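Local coordinates for malate dehydrogenase (Pyrococcus horikoshii, PDB 1V9N), which catalyses the NAD-dependent, reversible oxidation of (S)-malate to oxaloacetate, working as a homodimer of the LDH2/MDH2 oxidoreductase family, at residues D114-Y128 / S276-F290. Residues are numbered along the deposited sequence; the frame is centred on the assembly and turned at random.
Sequences DTGIGIVIARNSNHY and SNVCHFFMVIDIEHF. With NDP (NADPH dihydro-nicotinamide-adenine-dinucleotide phosphate), chain B.
From Gly118 paired with Val284 to Ala122 paired with His280, strands 117-123 and 278-285 run antiparallel as neighbours inside a mixed sheet, an example of regular pairing interrupted by a bulge near a cofactor pocket. Three hydrogen-bonded pairs, Gly118-Val284, Val120-Phe282 and Ala122-His280, alternate with non-hydrogen-bonded ones. Beyond Ala122 a beta bulge shifts the register by one: Asn124 N bonds to the side-chain OD1 of Asn277 (3.0 Å), and Ser125 resumes backbone pairing with Val278. A water lies within bonding distance of Asn124 OD1, Ser125 O and Asn277 N, while Asn124 ND2 bonds Asp91 OD1.

Apolar contacts fill the face bearing Ile117, Ile119 and Ile121. Ile119 CG1 lies alongside CG of Met283, present as selenomethionine, at 3.7 Å, the two side chains pointing the same way, while Ile121 CG1 meets Phe281 CD1 at 3.7 Å. The second subunit packs on this face, its own Met283 against this Met283.

On the face of Val120, Ala122, Phe282 and His280, aromatic and polar contacts gather round His280, with Tyr128 and Ser125 reaching it from beyond the bulge. The His280 ring carries Tyr128 CD2 over its centre, an offset stack with planes at 23°; CG of Tyr128 sits between its backbone N and carbonyl carbon (chi1 76°), which brings the phenol ring over the face of the imidazole. His280 NE2 shares a 2.8 Å hydrogen bond with Ser125 OG, and ND1 bonds to Thr149, so both ring nitrogens are engaged.

At the far end, Gly116 CA sits 3.5 Å from the His289 ring centroid in a CH-pi contact, and its positive phi (106°) suits a glycine.

Gripped at both nitrogens and stacked on Tyr128, the buried His280 probably helps set the loop bearing His127, a cofactor-pocket residue whose ND1 bonds Tyr63 OH and whose NE2 approaches the carboxamide nitrogen N7N of NDP to 3.2 Å.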
loop_
_atom_site.group_PDB
_atom_site.type_symbol
_atom_site.label_atom_id
_atom_site.label_comp_id
_atom_site.label_asym_id
_atom_site.label_seq_id
_atom_site.Cartn_x
_atom_site.Cartn_y
_atom_site.Cartn_z
ATOM N N ASP A 114 -5.333 15.493 -18.674
ATOM C CA ASP A 114 -5.004 15.465 -20.095
ATOM C C ASP A 114 -4.672 14.113 -20.701
ATOM O O ASP A 114 -4.869 13.908 -21.901
ATOM C CB ASP A 114 -3.842 16.424 -20.375
ATOM C CG ASP A 114 -4.105 17.826 -19.851
ATOM O OD1 ASP A 114 -5.294 18.185 -19.706
ATOM O OD2 ASP A 114 -3.130 18.568 -19.594
ATOM N N THR A 115 -4.179 13.183 -19.888
ATOM C CA THR A 115 -3.786 11.875 -20.405
ATOM C C THR A 115 -4.444 10.688 -19.709
ATOM O O THR A 115 -4.368 9.557 -20.197
ATOM C CB THR A 115 -2.271 11.685 -20.272
ATOM O OG1 THR A 115 -1.941 11.524 -18.885
ATOM C CG2 THR A 115 -1.531 12.904 -20.817
ATOM N N GLY A 116 -5.075 10.945 -18.569
ATOM C CA GLY A 116 -5.701 9.871 -17.824
ATOM C C GLY A 116 -4.880 9.522 -16.591
ATOM O O GLY A 116 -5.438 9.148 -15.561
ATOM N N ILE A 117 -3.559 9.663 -16.692
ATOM C CA ILE A 117 -2.658 9.345 -15.580
ATOM C C ILE A 117 -1.643 10.445 -15.287
ATOM O O ILE A 117 -1.147 11.102 -16.197
ATOM C CB ILE A 117 -1.846 8.050 -15.849
ATOM C CG1 ILE A 117 -2.792 6.869 -16.082
ATOM C CG2 ILE A 117 -0.935 7.750 -14.650
ATOM C CD1 ILE A 117 -3.619 6.506 -14.867
ATOM N N GLY A 118 -1.330 10.627 -14.008
ATOM C CA GLY A 118 -0.360 11.630 -13.610
ATOM C C GLY A 118 0.457 11.169 -12.412
ATOM O O GLY A 118 -0.092 10.939 -11.336
ATOM N N ILE A 119 1.762 11.018 -12.600
ATOM C CA ILE A 119 2.650 10.595 -11.520
ATOM C C ILE A 119 3.772 11.606 -11.350
ATOM O O ILE A 119 4.603 11.789 -12.240
ATOM C CB ILE A 119 3.261 9.196 -11.795
ATOM C CG1 ILE A 119 2.163 8.133 -11.710
ATOM C CG2 ILE A 119 4.389 8.898 -10.799
ATOM C CD1 ILE A 119 2.622 6.727 -12.066
ATOM N N VAL A 120 3.782 12.283 -10.211
ATOM C CA VAL A 120 4.818 13.266 -9.952
ATOM C C VAL A 120 5.556 12.858 -8.691
ATOM O O VAL A 120 4.944 12.546 -7.669
ATOM C CB VAL A 120 4.237 14.691 -9.780
ATOM C CG1 VAL A 120 5.354 15.673 -9.447
ATOM C CG2 VAL A 120 3.535 15.131 -11.066
ATOM N N ILE A 121 6.877 12.835 -8.782
ATOM C CA ILE A 121 7.707 12.480 -7.649
ATOM C C ILE A 121 8.627 13.653 -7.347
ATOM O O ILE A 121 9.139 14.310 -8.256
ATOM C CB ILE A 121 8.504 11.209 -7.957
ATOM C CG1 ILE A 121 7.513 10.066 -8.224
ATOM C CG2 ILE A 121 9.419 10.864 -6.799
ATOM C CD1 ILE A 121 8.138 8.781 -8.652
ATOM N N ALA A 122 8.829 13.922 -6.064
ATOM C CA ALA A 122 9.662 15.043 -5.674
ATOM C C ALA A 122 10.746 14.669 -4.677
ATOM O O ALA A 122 10.548 13.819 -3.814
ATOM C CB ALA A 122 8.781 16.161 -5.093
ATOM N N ARG A 123 11.906 15.296 -4.825
ATOM C CA ARG A 123 13.015 15.077 -3.908
ATOM C C ARG A 123 13.414 16.461 -3.430
ATOM O O ARG A 123 12.887 17.469 -3.916
ATOM C CB ARG A 123 14.206 14.426 -4.617
ATOM C CG ARG A 123 14.895 15.348 -5.615
ATOM C CD ARG A 123 16.031 14.640 -6.326
ATOM N NE ARG A 123 16.722 15.530 -7.259
ATOM C CZ ARG A 123 17.258 15.124 -8.405
ATOM N NH1 ARG A 123 17.176 13.848 -8.753
ATOM N NH2 ARG A 123 17.884 15.987 -9.196
ATOM N N ASN A 124 14.348 16.505 -2.488
ATOM C CA ASN A 124 14.853 17.757 -1.936
ATOM C C ASN A 124 13.737 18.665 -1.431
ATOM O O ASN A 124 13.708 19.865 -1.714
ATOM C CB ASN A 124 15.706 18.483 -2.983
ATOM C CG ASN A 124 16.557 19.590 -2.375
ATOM O OD1 ASN A 124 16.850 19.570 -1.182
ATOM N ND2 ASN A 124 16.968 20.550 -3.199
ATOM N N SER A 125 12.823 18.078 -0.665
ATOM C CA SER A 125 11.701 18.805 -0.093
ATOM C C SER A 125 11.808 18.780 1.442
ATOM O O SER A 125 12.868 18.482 1.995
ATOM C CB SER A 125 10.387 18.160 -0.551
ATOM O OG SER A 125 9.257 18.873 -0.075
ATOM N N ASN A 126 10.706 19.087 2.121
ATOM C CA ASN A 126 10.664 19.113 3.579
ATOM C C ASN A 126 9.375 18.462 4.072
ATOM O O ASN A 126 8.517 18.108 3.269
ATOM C CB ASN A 126 10.750 20.567 4.079
ATOM C CG ASN A 126 12.184 21.050 4.222
ATOM O OD1 ASN A 126 12.919 20.574 5.092
ATOM N ND2 ASN A 126 12.595 21.982 3.361
ATOM N N HIS A 127 9.239 18.307 5.387
ATOM C CA HIS A 127 8.048 17.684 5.972
ATOM C C HIS A 127 6.792 18.354 5.424
ATOM O O HIS A 127 6.661 19.574 5.508
ATOM C CB HIS A 127 8.106 17.812 7.496
ATOM C CG HIS A 127 6.931 17.214 8.207
ATOM N ND1 HIS A 127 5.817 17.949 8.552
ATOM C CD2 HIS A 127 6.708 15.957 8.656
ATOM C CE1 HIS A 127 4.959 17.170 9.187
ATOM N NE2 HIS A 127 5.475 15.958 9.264
ATOM N N TYR A 128 5.867 17.574 4.867
ATOM C CA TYR A 128 4.667 18.183 4.298
ATOM C C TYR A 128 3.332 17.977 5.018
ATOM O O TYR A 128 2.271 18.124 4.418
ATOM C CB TYR A 128 4.534 17.806 2.809
ATOM C CG TYR A 128 4.053 16.396 2.451
ATOM C CD1 TYR A 128 3.557 15.512 3.415
ATOM C CD2 TYR A 128 4.019 15.986 1.111
ATOM C CE1 TYR A 128 3.029 14.259 3.053
ATOM C CE2 TYR A 128 3.491 14.745 0.742
ATOM C CZ TYR A 128 2.995 13.888 1.713
ATOM O OH TYR A 128 2.427 12.685 1.334
ATOM N N SER A 276 17.385 18.552 4.111
ATOM C CA SER A 276 16.624 17.519 4.819
ATOM C C SER A 276 16.359 16.366 3.853
ATOM O O SER A 276 16.361 15.196 4.236
ATOM C CB SER A 276 15.297 18.069 5.331
ATOM O OG SER A 276 15.506 19.095 6.286
ATOM N N ASN A 277 16.125 16.731 2.599
ATOM C CA ASN A 277 15.877 15.792 1.518
ATOM C C ASN A 277 14.689 14.854 1.738
ATOM O O ASN A 277 14.793 13.643 1.545
ATOM C CB ASN A 277 17.158 14.996 1.231
ATOM C CG ASN A 277 17.295 14.609 -0.237
ATOM O OD1 ASN A 277 16.526 15.061 -1.088
ATOM N ND2 ASN A 277 18.290 13.775 -0.540
ATOM N N VAL A 278 13.560 15.415 2.160
ATOM C CA VAL A 278 12.357 14.614 2.327
ATOM C C VAL A 278 11.862 14.432 0.893
ATOM O O VAL A 278 11.942 15.364 0.089
ATOM C CB VAL A 278 11.270 15.352 3.138
ATOM C CG1 VAL A 278 10.014 14.502 3.200
ATOM C CG2 VAL A 278 11.770 15.640 4.547
ATOM N N CYS A 279 11.376 13.241 0.564
ATOM C CA CYS A 279 10.897 12.979 -0.786
ATOM C C CYS A 279 9.428 12.568 -0.773
ATOM O O CYS A 279 8.958 11.971 0.192
ATOM C CB CYS A 279 11.757 11.894 -1.442
ATOM S SG CYS A 279 13.532 12.347 -1.604
ATOM N N HIS A 280 8.709 12.894 -1.845
ATOM C CA HIS A 280 7.288 12.574 -1.928
ATOM C C HIS A 280 6.922 11.858 -3.223
ATOM O O HIS A 280 7.648 11.926 -4.216
ATOM C CB HIS A 280 6.435 13.847 -1.856
ATOM C CG HIS A 280 6.914 14.862 -0.865
ATOM N ND1 HIS A 280 7.166 14.561 0.457
ATOM C CD2 HIS A 280 7.137 16.192 -0.995
ATOM C CE1 HIS A 280 7.524 15.659 1.095
ATOM N NE2 HIS A 280 7.515 16.664 0.237
ATOM N N PHE A 281 5.774 11.191 -3.197
ATOM C CA PHE A 281 5.240 10.467 -4.350
ATOM C C PHE A 281 3.790 10.919 -4.515
ATOM O O PHE A 281 3.029 10.924 -3.550
ATOM C CB PHE A 281 5.272 8.954 -4.099
ATOM C CG PHE A 281 4.625 8.138 -5.193
ATOM C CD1 PHE A 281 5.347 7.757 -6.319
ATOM C CD2 PHE A 281 3.286 7.765 -5.099
ATOM C CE1 PHE A 281 4.749 7.016 -7.340
ATOM C CE2 PHE A 281 2.674 7.023 -6.112
ATOM C CZ PHE A 281 3.410 6.647 -7.237
ATOM N N PHE A 282 3.415 11.311 -5.728
ATOM C CA PHE A 282 2.048 11.747 -6.005
ATOM C C PHE A 282 1.558 11.020 -7.245
ATOM O O PHE A 282 2.272 10.921 -8.249
ATOM C CB PHE A 282 1.997 13.260 -6.248
ATOM C CG PHE A 282 2.582 14.075 -5.126
ATOM C CD1 PHE A 282 1.847 14.327 -3.970
ATOM C CD2 PHE A 282 3.884 14.564 -5.211
ATOM C CE1 PHE A 282 2.403 15.051 -2.914
ATOM C CE2 PHE A 282 4.450 15.288 -4.162
ATOM C CZ PHE A 282 3.704 15.532 -3.011
HETATM N N MSE A 283 0.339 10.503 -7.176
HETATM C CA MSE A 283 -0.229 9.797 -8.305
HETATM C C MSE A 283 -1.709 10.108 -8.426
HETATM O O MSE A 283 -2.458 10.048 -7.444
HETATM C CB MSE A 283 -0.037 8.295 -8.145
HETATM C CG MSE A 283 -0.579 7.487 -9.300
HETATM SE SE MSE A 283 -0.350 5.617 -8.955
HETATM C CE MSE A 283 -2.159 5.009 -9.255
ATOM N N VAL A 284 -2.129 10.438 -9.639
ATOM C CA VAL A 284 -3.522 10.761 -9.893
ATOM C C VAL A 284 -4.040 9.926 -11.046
ATOM O O VAL A 284 -3.361 9.740 -12.056
ATOM C CB VAL A 284 -3.697 12.257 -10.256
ATOM C CG1 VAL A 284 -5.166 12.580 -10.502
ATOM C CG2 VAL A 284 -3.139 13.119 -9.146
ATOM N N ILE A 285 -5.249 9.409 -10.883
ATOM C CA ILE A 285 -5.875 8.634 -11.933
ATOM C C ILE A 285 -7.159 9.368 -12.278
ATOM O O ILE A 285 -8.018 9.560 -11.417
ATOM C CB ILE A 285 -6.212 7.200 -11.464
ATOM C CG1 ILE A 285 -4.923 6.434 -11.137
ATOM C CG2 ILE A 285 -6.987 6.468 -12.555
ATOM C CD1 ILE A 285 -5.164 5.007 -10.630
ATOM N N ASP A 286 -7.282 9.811 -13.525
ATOM C CA ASP A 286 -8.496 10.508 -13.934
ATOM C C ASP A 286 -9.560 9.453 -14.198
ATOM O O ASP A 286 -9.591 8.826 -15.254
ATOM C CB ASP A 286 -8.258 11.345 -15.195
ATOM C CG ASP A 286 -9.512 12.088 -15.642
ATOM O OD1 ASP A 286 -10.186 12.701 -14.786
ATOM O OD2 ASP A 286 -9.822 12.068 -16.849
ATOM N N ILE A 287 -10.423 9.253 -13.214
ATOM C CA ILE A 287 -11.484 8.262 -13.308
ATOM C C ILE A 287 -12.238 8.261 -14.641
ATOM O O ILE A 287 -12.466 7.204 -15.218
ATOM C CB ILE A 287 -12.480 8.455 -12.147
ATOM C CG1 ILE A 287 -11.771 8.142 -10.820
ATOM C CG2 ILE A 287 -13.707 7.554 -12.339
ATOM C CD1 ILE A 287 -12.540 8.601 -9.589
ATOM N N GLU A 288 -12.605 9.444 -15.126
ATOM C CA GLU A 288 -13.359 9.586 -16.380
ATOM C C GLU A 288 -12.733 8.869 -17.585
ATOM O O GLU A 288 -13.446 8.385 -18.464
ATOM C CB GLU A 288 -13.549 11.078 -16.697
ATOM C CG GLU A 288 -14.503 11.397 -17.856
ATOM C CD GLU A 288 -15.962 11.073 -17.555
ATOM O OE1 GLU A 288 -16.307 10.830 -16.377
ATOM O OE2 GLU A 288 -16.773 11.072 -18.504
ATOM N N HIS A 289 -11.404 8.810 -17.631
ATOM C CA HIS A 289 -10.707 8.137 -18.726
ATOM C C HIS A 289 -10.941 6.625 -18.683
ATOM O O HIS A 289 -10.700 5.925 -19.666
ATOM C CB HIS A 289 -9.198 8.401 -18.657
ATOM C CG HIS A 289 -8.765 9.672 -19.326
ATOM N ND1 HIS A 289 -8.854 10.906 -18.719
ATOM C CD2 HIS A 289 -8.237 9.895 -20.555
ATOM C CE1 HIS A 289 -8.399 11.835 -19.544
ATOM N NE2 HIS A 289 -8.019 11.247 -20.665
ATOM N N PHE A 290 -11.400 6.126 -17.539
ATOM C CA PHE A 290 -11.653 4.699 -17.370
ATOM C C PHE A 290 -13.137 4.366 -17.451
ATOM O O PHE A 290 -13.550 3.567 -18.288
ATOM C CB PHE A 290 -11.080 4.226 -16.032
ATOM C CG PHE A 290 -9.585 4.136 -16.019
ATOM C CD1 PHE A 290 -8.948 2.915 -16.213
ATOM C CD2 PHE A 290 -8.810 5.274 -15.834
ATOM C CE1 PHE A 290 -7.561 2.829 -16.220
ATOM C CE2 PHE A 290 -7.416 5.198 -15.842
ATOM C CZ PHE A 290 -6.794 3.969 -16.035
HETATM P PA NDP B . -4.929 6.633 12.038
HETATM O O1A NDP B . -5.430 7.765 12.780
HETATM O O2A NDP B . -4.704 5.278 12.653
HETATM O O5B NDP B . -5.897 6.463 10.725
HETATM C C5B NDP B . -5.658 5.436 9.745
HETATM C C4B NDP B . -6.744 5.631 8.669
HETATM O O4B NDP B . -7.804 4.740 9.060
HETATM C C3B NDP B . -7.373 6.988 8.522
HETATM O O3B NDP B . -7.613 7.217 7.100
HETATM C C2B NDP B . -8.655 6.956 9.275
HETATM O O2B NDP B . -9.685 7.878 8.879
HETATM C C1B NDP B . -9.004 5.503 9.170
HETATM N N9A NDP B . -9.717 4.936 10.348
HETATM C C8A NDP B . -9.530 5.203 11.734
HETATM N N7A NDP B . -10.344 4.480 12.467
HETATM C C5A NDP B . -11.081 3.723 11.602
HETATM C C6A NDP B . -12.114 2.742 11.745
HETATM N N6A NDP B . -12.546 2.393 12.962
HETATM N N1A NDP B . -12.661 2.152 10.626
HETATM C C2A NDP B . -12.222 2.500 9.373
HETATM N N3A NDP B . -11.253 3.408 9.134
HETATM C C4A NDP B . -10.717 3.991 10.299
HETATM O O3 NDP B . -3.606 6.945 11.248
HETATM P PN NDP B . -2.097 7.323 11.557
HETATM O O1N NDP B . -1.305 6.244 10.974
HETATM O O2N NDP B . -2.089 7.470 13.053
HETATM O O5D NDP B . -1.967 8.709 10.787
HETATM C C5D NDP B . -1.320 9.875 11.369
HETATM C C4D NDP B . -1.346 11.084 10.356
HETATM O O4D NDP B . -0.015 11.559 10.262
HETATM C C3D NDP B . -1.774 10.774 8.900
HETATM O O3D NDP B . -2.628 11.836 8.454
HETATM C C2D NDP B . -0.480 10.654 8.113
HETATM O O2D NDP B . -0.664 10.994 6.755
HETATM C C1D NDP B . 0.443 11.613 8.909
HETATM N N1N NDP B . 1.882 11.240 8.877
HETATM C C2N NDP B . 2.756 12.151 8.221
HETATM C C3N NDP B . 4.168 11.799 8.194
HETATM C C7N NDP B . 5.123 12.702 7.541
HETATM O O7N NDP B . 6.337 12.476 7.483
HETATM N N7N NDP B . 4.691 13.853 6.957
HETATM C C4N NDP B . 4.578 10.584 8.823
HETATM C C5N NDP B . 3.706 9.707 9.452
HETATM C C6N NDP B . 2.351 10.033 9.488
HETATM P P2B NDP B . -10.035 9.217 9.586
HETATM O O1X NDP B . -11.506 9.202 9.565
HETATM O O2X NDP B . -9.486 10.365 8.801
HETATM O O3X NDP B . -9.481 9.211 11.007
HETATM O O HOH W 1 15.502 19.285 1.283
#